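Local structure of hydrazine synthase subunit beta (Candidatus Kuenenia stuttgartiensis, 5C2V) at residues B[165-170]-B[185-190]; B[159-164]-B[190-195]. The protein forms part of the hydrazine synthase complex, which condenses nitric oxide with ammonium to hydrazine, and may modulate transport of the hydroxylamine intermediate between the two active sites. One frame throughout, in Å; residues are numbered along the deposited sequence.

Contact 1: residues B[165-170]-B[185-190]; sequences SINRSV and VIHESS. With BET (trimethyl glycine), chain R.
Ile166 meets Glu188 and Ser189 where the turn before strand 168-174 touches the link from this propeller blade to the next. Its CG2, anti to the backbone N (CG1 at chi1 -66°), rests 3.8 Å from Glu188 CA. Its carbonyl O accepts the backbone N-H of Ser189 at 2.9 Å, with the donor nearly along the C=O axis. The backbone N of Ile166 bonds to Asn244 of the gamma subunit.

Asn167 touches with two parts. CB packs on Val185 CG1 at 3.5 Å. OD1 lies obliquely by the His187 ring, 3.6 Å from CD2, with amide and ring planes 70° apart. ND2 turns to the backbone O of Glu242 of the gamma subunit.

At Arg168 the antiparallel pairing begins. Its O accepts Ile186 N at 2.9 Å, and its own N gives a weak bond back to Ile186 O. The same Ile186 O takes the hydroxyl of Ser189, which comes from above the carbonyl plane. Arg168 CB lies 3.4 Å from Ser189 OG. The side chain then runs extended past Ser189 and Ser190, and Ser190 CA sits over one guanidinium face, 3.3 Å from Arg168 NE. Arg168 NH1 is modelled as a salt-bridge partner of Asp161 OD1, though too close for its exact place to be trusted.

Ser169 CB faces Val185 CA in the next, non-hydrogen-bonded pair. Val170 CG2 barely reaches Ile186 CD1.

Beyond this pairing, His187 and Glu188 line the trimethyl glycine pocket. His187 CB is 3.5 Å from ligand OXT; Arg243 and Arg302 complete the pocket. Glu188 OE1 is paired with Arg302, and Arg243 bonds both the ligand and His187 O. These arginines would probably offset the negative charge that the Glu188 and ligand carboxylates bring together.

Contact 2: residues B[159-164]-B[190-195]; sequences ILDTVG and SNLRDV
Asp161, just past strand 155-160, meets Leu192 and Arg193 of strand 190-197 at the junction of neighbouring propeller blades. Its CB lies 4.0 Å from Leu192 O. CG is anti to the backbone N (chi1 -171°) and comes 3.5 Å from Leu192 N. Beyond it the carboxylate splits its work. OD1 takes a weak hydrogen bond from Leu192 N at 3.4 Å; it also faces Arg168, modelled very close. OD2 meets Arg193 NH2 at 2.9 Å in a salt bridge, at the guanidinium edge, although the position of NH2 is less certain. The carboxylate and guanidinium planes stand 58° apart. A water also donates to Asp161 OD2 and to Asn191 OD1, so it links the two side chains. Asn191 ND2 is hydrogen-bonded to Gln209 OE1.

Arg193 starts out pointing away from strand 155-160, and its chain bends back at chi2 and chi3. Asn191 CB lies over one face of its guanidinium. Arg193 NH1 pairs with Glu69 of the gamma subunit.

The rest of the contact is apolar. Ile159 CB packs on Leu192 CD2, and its CG2 lies 3.6 Å from Val195 CB. Ile159 and Val195 run antiparallel as they pass. Ile159 CD1 goes on to the backbone, 3.4 Å from Asp194 N.

Two blades thus meet through an apolar group about Ile159 and, further along, a charged group about Asp161. If both arginines lie as modelled, they would favour an ionised Asp161, and Arg193 carries the cluster on to the gamma subunit.

From the N terminus the chain first runs through 159-164, the first half of contact 2, and turns straight into 165-170, the first half of contact 1. It then makes the outer hairpin of this blade and returns at 185-190, closing contact 1 as the inner loop. Contact 2 closes next, at 190-195, around the whole of that loop; the two are nested, sharing Ser190. Contact 1 joins the last two strands of one propeller blade and the turn out of it. Contact 2 joins that blade's second strand to the first strand of the next blade. The centres of the two contacts are about 8 Å apart.

Contact 1: residues B[165-170]-B[185-190]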
ATOM      1  N   SER B 165      41.157  15.315 -21.996  1.00 43.19           N
ATOM      2  CA  SER B 165      40.572  15.973 -20.834  1.00 51.25           C
ATOM      3  C   SER B 165      39.165  15.474 -20.518  1.00 53.56           C
ATOM      4  O   SER B 165      38.300  15.416 -21.393  1.00 44.02           O
ATOM      5  CB  SER B 165      40.540  17.488 -21.039  1.00 52.81           C
ATOM      6  OG  SER B 165      39.954  18.134 -19.924  1.00 34.43           O
ATOM      7  N   ILE B 166      38.956  15.105 -19.258  1.00 51.55           N
ATOM      8  CA  ILE B 166      37.631  14.755 -18.766  1.00 58.96           C
ATOM      9  C   ILE B 166      36.825  16.012 -18.475  1.00 55.05           C
ATOM     10  O   ILE B 166      35.632  16.083 -18.774  1.00 57.47           O
ATOM     11  CB  ILE B 166      37.712  13.900 -17.496  1.00 44.71           C
ATOM     12  CG1 ILE B 166      38.341  12.549 -17.821  1.00 64.35           C
ATOM     13  CG2 ILE B 166      36.333  13.699 -16.889  1.00 65.79           C
ATOM     14  CD1 ILE B 166      38.553  11.699 -16.616  1.00 74.33           C
ATOM     15  N   ASN B 167      37.488  17.016 -17.916  1.00 55.58           N
ATOM     16  CA  ASN B 167      36.809  18.263 -17.622  1.00 49.55           C
ATOM     17  C   ASN B 167      37.122  19.267 -18.717  1.00 51.59           C
ATOM     18  O   ASN B 167      38.240  19.770 -18.825  1.00 83.86           O
ATOM     19  CB  ASN B 167      37.230  18.804 -16.254  1.00 57.09           C
ATOM     20  CG  ASN B 167      37.369  17.711 -15.213  1.00 65.42           C
ATOM     21  OD1 ASN B 167      36.406  17.361 -14.527  1.00 72.10           O
ATOM     22  ND2 ASN B 167      38.573  17.170 -15.084  1.00 59.68           N
ATOM     23  N   ARG B 168      36.109  19.552 -19.526  1.00 47.81           N
ATOM     24  CA  ARG B 168      36.257  20.443 -20.662  1.00 45.79           C
ATOM     25  C   ARG B 168      35.414  21.679 -20.400  1.00 50.96           C
ATOM     26  O   ARG B 168      34.305  21.582 -19.873  1.00 63.95           O
ATOM     27  CB  ARG B 168      35.845  19.741 -21.958  1.00 44.68           C
ATOM     28  CG  ARG B 168      36.711  18.527 -22.282  1.00 49.33           C
ATOM     29  CD  ARG B 168      36.319  17.880 -23.602  1.00 45.01           C
ATOM     30  NE  ARG B 168      36.863  16.531 -23.735  1.00 53.66           N
ATOM     31  CZ  ARG B 168      37.496  16.077 -24.812  1.00 42.26           C
ATOM     32  NH1 ARG B 168      37.673  16.865 -25.863  1.00 47.17           N
ATOM     33  NH2 ARG B 168      37.954  14.832 -24.839  1.00 48.29           N
ATOM     34  N   SER B 169      35.942  22.842 -20.757  1.00 57.16           N
ATOM     35  CA  SER B 169      35.376  24.089 -20.267  1.00 40.25           C
ATOM     36  C   SER B 169      34.894  25.042 -21.352  1.00 45.36           C
ATOM     37  O   SER B 169      34.977  24.758 -22.548  1.00 59.61           O
ATOM     38  CB  SER B 169      36.406  24.802 -19.393  1.00 51.14           C
ATOM     39  OG  SER B 169      37.609  25.025 -20.108  1.00 55.78           O
ATOM     40  N   VAL B 170      34.381  26.178 -20.896  1.00 57.03           N
ATOM     41  CA  VAL B 170      33.922  27.254 -21.759  1.00 50.39           C
ATOM     42  C   VAL B 170      34.532  28.566 -21.279  1.00 62.33           C
ATOM     43  O   VAL B 170      34.478  28.888 -20.087  1.00 58.23           O
ATOM     44  CB  VAL B 170      32.384  27.367 -21.767  1.00 36.40           C
ATOM     45  CG1 VAL B 170      31.940  28.563 -22.594  1.00 44.59           C
ATOM     46  CG2 VAL B 170      31.757  26.085 -22.293  1.00 39.97           C
ATOM     47  N   VAL B 185      33.972  25.213 -16.097  1.00 39.43           N
ATOM     48  CA  VAL B 185      34.198  23.820 -16.454  1.00 50.71           C
ATOM     49  C   VAL B 185      32.915  22.992 -16.456  1.00 52.03           C
ATOM     50  O   VAL B 185      32.150  23.013 -15.491  1.00 64.73           O
ATOM     51  CB  VAL B 185      35.210  23.168 -15.488  1.00 58.41           C
ATOM     52  CG1 VAL B 185      35.226  21.660 -15.657  1.00 41.94           C
ATOM     53  CG2 VAL B 185      36.598  23.756 -15.698  1.00 56.31           C
ATOM     54  N   ILE B 186      32.686  22.264 -17.545  1.00 48.63           N
ATOM     55  CA  ILE B 186      31.627  21.264 -17.570  1.00 44.52           C
ATOM     56  C   ILE B 186      32.247  19.938 -17.163  1.00 55.84           C
ATOM     57  O   ILE B 186      33.060  19.374 -17.893  1.00 66.79           O
ATOM     58  CB  ILE B 186      30.977  21.129 -18.961  1.00 37.61           C
ATOM     59  CG1 ILE B 186      30.383  22.462 -19.417  1.00 45.56           C
ATOM     60  CG2 ILE B 186      29.907  20.048 -18.945  1.00 32.96           C
ATOM     61  CD1 ILE B 186      29.733  22.402 -20.784  1.00 49.67           C
ATOM     62  N   HIS B 187      31.859  19.440 -15.994  1.00 48.37           N
ATOM     63  CA  HIS B 187      32.500  18.257 -15.437  1.00 41.52           C
ATOM     64  C   HIS B 187      32.045  16.988 -16.144  1.00 48.51           C
ATOM     65  O   HIS B 187      30.868  16.842 -16.482  1.00 43.40           O
ATOM     66  CB  HIS B 187      32.228  18.160 -13.935  1.00 35.31           C
ATOM     67  CG  HIS B 187      33.096  19.057 -13.109  1.00 44.57           C
ATOM     68  ND1 HIS B 187      33.035  20.431 -13.187  1.00 56.39           N
ATOM     69  CD2 HIS B 187      34.056  18.775 -12.193  1.00 55.52           C
ATOM     70  CE1 HIS B 187      33.914  20.958 -12.353  1.00 44.64           C
ATOM     71  NE2 HIS B 187      34.546  19.974 -11.738  1.00 60.13           N
ATOM     72  N   GLU B 188      32.995  16.081 -16.363  1.00 52.30           N
ATOM     73  CA  GLU B 188      32.746  14.809 -17.037  1.00 38.88           C
ATOM     74  C   GLU B 188      32.134  15.000 -18.422  1.00 38.98           C
ATOM     75  O   GLU B 188      31.093  14.424 -18.735  1.00 37.49           O
ATOM     76  CB  GLU B 188      31.846  13.919 -16.177  1.00 25.60           C
ATOM     77  CG  GLU B 188      32.472  13.526 -14.849  1.00 43.56           C
ATOM     78  CD  GLU B 188      31.666  12.478 -14.109  1.00 48.47           C
ATOM     79  OE1 GLU B 188      30.570  12.121 -14.590  1.00 44.30           O
ATOM     80  OE2 GLU B 188      32.130  12.009 -13.048  1.00 51.12           O
ATOM     81  N   SER B 189      32.782  15.816 -19.246  1.00 35.11           N
ATOM     82  CA  SER B 189      32.302  16.068 -20.600  1.00 46.23           C
ATOM     83  C   SER B 189      33.359  15.745 -21.650  1.00 39.26           C
ATOM     84  O   SER B 189      34.557  15.764 -21.371  1.00 34.22           O
ATOM     85  CB  SER B 189      31.861  17.525 -20.748  1.00 52.62           C
ATOM     86  OG  SER B 189      32.966  18.404 -20.636  1.00 41.66           O
ATOM     87  N   SER B 190      32.902  15.448 -22.861  1.00 34.67           N
ATOM     88  CA  SER B 190      33.792  15.245 -23.996  1.00 40.73           C
ATOM     89  C   SER B 190      33.062  15.612 -25.282  1.00 47.35           C
ATOM     90  O   SER B 190      31.832  15.660 -25.302  1.00 49.29           O
ATOM     91  CB  SER B 190      34.289  13.798 -24.053  1.00 49.10           C
ATOM     92  OG  SER B 190      33.240  12.907 -24.395  1.00 65.78           O
TER
HETATM   93  N   BET R 403      32.246  15.551  -9.407  1.00 69.03           N
HETATM   94  CA  BET R 403      32.121  15.306 -10.907  1.00 56.45           C
HETATM   95  C   BET R 403      30.603  15.615 -11.390  1.00 52.06           C
HETATM   96  O   BET R 403      29.970  14.591 -11.750  1.00 59.01           O
HETATM   97  OXT BET R 403      30.271  16.823 -11.344  1.00 64.20           O
HETATM   98  C1  BET R 403      33.374  14.718  -8.837  1.00 58.70           C
HETATM   99  C2  BET R 403      30.961  15.164  -8.672  1.00 53.11           C
HETATM  100  C3  BET R 403      32.609  17.001  -9.138  1.00 69.94           C

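Contact 2: residues B[159-164]-B[190-195]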
ATOM      1  N   ILE B 159      33.592  27.370 -26.634  1.00 42.68           N
ATOM      2  CA  ILE B 159      33.694  26.011 -26.128  1.00 53.53           C
ATOM      3  C   ILE B 159      35.088  25.470 -26.395  1.00 53.79           C
ATOM      4  O   ILE B 159      35.554  25.444 -27.536  1.00 47.85           O
ATOM      5  CB  ILE B 159      32.652  25.068 -26.758  1.00 41.25           C
ATOM      6  CG1 ILE B 159      32.557  25.298 -28.267  1.00 48.60           C
ATOM      7  CG2 ILE B 159      31.296  25.265 -26.102  1.00 59.71           C
ATOM      8  CD1 ILE B 159      31.705  24.281 -28.982  1.00 35.89           C
ATOM      9  N   LEU B 160      35.755  25.034 -25.334  1.00 45.17           N
ATOM     10  CA  LEU B 160      37.064  24.432 -25.483  1.00 55.39           C
ATOM     11  C   LEU B 160      36.909  22.927 -25.432  1.00 54.59           C
ATOM     12  O   LEU B 160      36.604  22.359 -24.384  1.00 51.95           O
ATOM     13  CB  LEU B 160      38.022  24.907 -24.392  1.00 57.14           C
ATOM     14  CG  LEU B 160      38.061  26.405 -24.098  1.00 58.42           C
ATOM     15  CD1 LEU B 160      39.059  26.692 -22.989  1.00 60.24           C
ATOM     16  CD2 LEU B 160      38.402  27.192 -25.352  1.00 56.49           C
ATOM     17  N   ASP B 161      37.130  22.282 -26.570  1.00 57.51           N
ATOM     18  CA  ASP B 161      37.084  20.836 -26.615  1.00 57.96           C
ATOM     19  C   ASP B 161      38.533  20.397 -26.574  1.00 41.30           C
ATOM     20  O   ASP B 161      39.274  20.553 -27.544  1.00 69.65           O
ATOM     21  CB  ASP B 161      36.364  20.346 -27.874  1.00 39.30           C
ATOM     22  CG  ASP B 161      36.109  18.854 -27.862  1.00 53.70           C
ATOM     23  OD1 ASP B 161      36.048  18.268 -26.761  1.00 51.86           O
ATOM     24  OD2 ASP B 161      35.955  18.269 -28.954  1.00 51.69           O
ATOM     25  N   THR B 162      38.929  19.844 -25.436  1.00 40.72           N
ATOM     26  CA  THR B 162      40.335  19.647 -25.141  1.00 36.60           C
ATOM     27  C   THR B 162      40.662  18.170 -25.079  1.00 59.75           C
ATOM     28  O   THR B 162      40.163  17.449 -24.215  1.00 57.97           O
ATOM     29  CB  THR B 162      40.727  20.323 -23.815  1.00 40.24           C
ATOM     30  OG1 THR B 162      40.593  21.743 -23.946  1.00 48.53           O
ATOM     31  CG2 THR B 162      42.165  19.992 -23.451  1.00 53.10           C
ATOM     32  N   VAL B 163      41.497  17.723 -26.009  1.00 59.88           N
ATOM     33  CA  VAL B 163      41.865  16.320 -26.089  1.00 44.78           C
ATOM     34  C   VAL B 163      42.554  15.873 -24.804  1.00 45.80           C
ATOM     35  O   VAL B 163      43.290  16.639 -24.180  1.00 42.58           O
ATOM     36  CB  VAL B 163      42.776  16.047 -27.301  1.00 55.44           C
ATOM     37  CG1 VAL B 163      42.041  16.378 -28.590  1.00 69.07           C
ATOM     38  CG2 VAL B 163      44.060  16.857 -27.203  1.00 45.63           C
ATOM     39  N   GLY B 164      42.282  14.638 -24.399  1.00 44.08           N
ATOM     40  CA  GLY B 164      42.864  14.080 -23.193  1.00 45.39           C
ATOM     41  C   GLY B 164      42.340  14.713 -21.919  1.00 56.42           C
ATOM     42  O   GLY B 164      42.993  14.656 -20.878  1.00 45.87           O
ATOM     43  N   SER B 190      32.902  15.448 -22.861  1.00 34.67           N
ATOM     44  CA  SER B 190      33.792  15.245 -23.996  1.00 40.73           C
ATOM     45  C   SER B 190      33.062  15.612 -25.282  1.00 47.35           C
ATOM     46  O   SER B 190      31.832  15.660 -25.302  1.00 49.29           O
ATOM     47  CB  SER B 190      34.289  13.798 -24.053  1.00 49.10           C
ATOM     48  OG  SER B 190      33.240  12.907 -24.395  1.00 65.78           O
ATOM     49  N   ASN B 191      33.821  15.871 -26.345  1.00 47.40           N
ATOM     50  CA  ASN B 191      33.241  16.155 -27.655  1.00 41.17           C
ATOM     51  C   ASN B 191      32.259  17.325 -27.681  1.00 55.01           C
ATOM     52  O   ASN B 191      31.109  17.148 -28.083  1.00 44.52           O
ATOM     53  CB  ASN B 191      32.537  14.911 -28.207  1.00 34.82           C
ATOM     54  CG  ASN B 191      33.446  13.703 -28.269  1.00 59.82           C
ATOM     55  OD1 ASN B 191      34.644  13.825 -28.522  1.00 45.75           O
ATOM     56  ND2 ASN B 191      32.878  12.523 -28.043  1.00 50.32           N
ATOM     57  N   LEU B 192      32.680  18.514 -27.253  1.00 47.04           N
ATOM     58  CA  LEU B 192      31.743  19.631 -27.291  1.00 41.81           C
ATOM     59  C   LEU B 192      31.675  20.108 -28.735  1.00 34.53           C
ATOM     60  O   LEU B 192      32.658  20.617 -29.274  1.00 69.97           O
ATOM     61  CB  LEU B 192      32.218  20.778 -26.390  1.00 40.99           C
ATOM     62  CG  LEU B 192      32.213  20.749 -24.857  1.00 60.18           C
ATOM     63  CD1 LEU B 192      32.943  19.542 -24.285  1.00 46.84           C
ATOM     64  CD2 LEU B 192      32.845  22.033 -24.336  1.00 54.51           C
ATOM     65  N   ARG B 193      30.512  19.945 -29.361  1.00 45.92           N
ATOM     66  CA  ARG B 193      30.372  20.306 -30.767  1.00 59.00           C
ATOM     67  C   ARG B 193      29.767  21.674 -31.108  1.00 52.20           C
ATOM     68  O   ARG B 193      29.877  22.122 -32.250  1.00 66.31           O
ATOM     69  CB  ARG B 193      29.547  19.222 -31.462  1.00 47.99           C
ATOM     70  CG  ARG B 193      30.216  17.857 -31.481  1.00 59.92           C
ATOM     71  CD  ARG B 193      31.456  17.880 -32.360  1.00 47.40           C
ATOM     72  NE  ARG B 193      32.670  17.713 -31.573  1.00 51.82           N
ATOM     73  CZ  ARG B 193      33.372  16.589 -31.517  1.00 44.75           C
ATOM     74  NH1 ARG B 193      32.990  15.526 -32.214  1.00 49.46           N
ATOM     75  NH2 ARG B 193      34.453  16.532 -30.756  1.00 36.51           N
ATOM     76  N   ASP B 194      29.137  22.338 -30.143  1.00 50.76           N
ATOM     77  CA  ASP B 194      28.495  23.622 -30.432  1.00 58.00           C
ATOM     78  C   ASP B 194      28.206  24.444 -29.175  1.00 59.51           C
ATOM     79  O   ASP B 194      28.165  23.905 -28.069  1.00 55.02           O
ATOM     80  CB  ASP B 194      27.199  23.400 -31.218  1.00 53.42           C
ATOM     81  CG  ASP B 194      26.881  24.550 -32.158  1.00 60.76           C
ATOM     82  OD1 ASP B 194      27.453  25.646 -31.978  1.00 48.36           O
ATOM     83  OD2 ASP B 194      26.062  24.355 -33.082  1.00 54.36           O
ATOM     84  N   VAL B 195      28.000  25.744 -29.352  1.00 45.30           N
ATOM     85  CA  VAL B 195      27.473  26.590 -28.283  1.00 48.06           C
ATOM     86  C   VAL B 195      26.520  27.650 -28.845  1.00 61.97           C
ATOM     87  O   VAL B 195      26.839  28.314 -29.831  1.00 67.05           O
ATOM     88  CB  VAL B 195      28.610  27.274 -27.490  1.00 54.02           C
ATOM     89  CG1 VAL B 195      29.650  27.869 -28.433  1.00 56.47           C
ATOM     90  CG2 VAL B 195      28.052  28.327 -26.539  1.00 60.71           C
TER
HETATM   91  O   HOH W   1      36.402  15.825 -29.359  1.00 36.67           O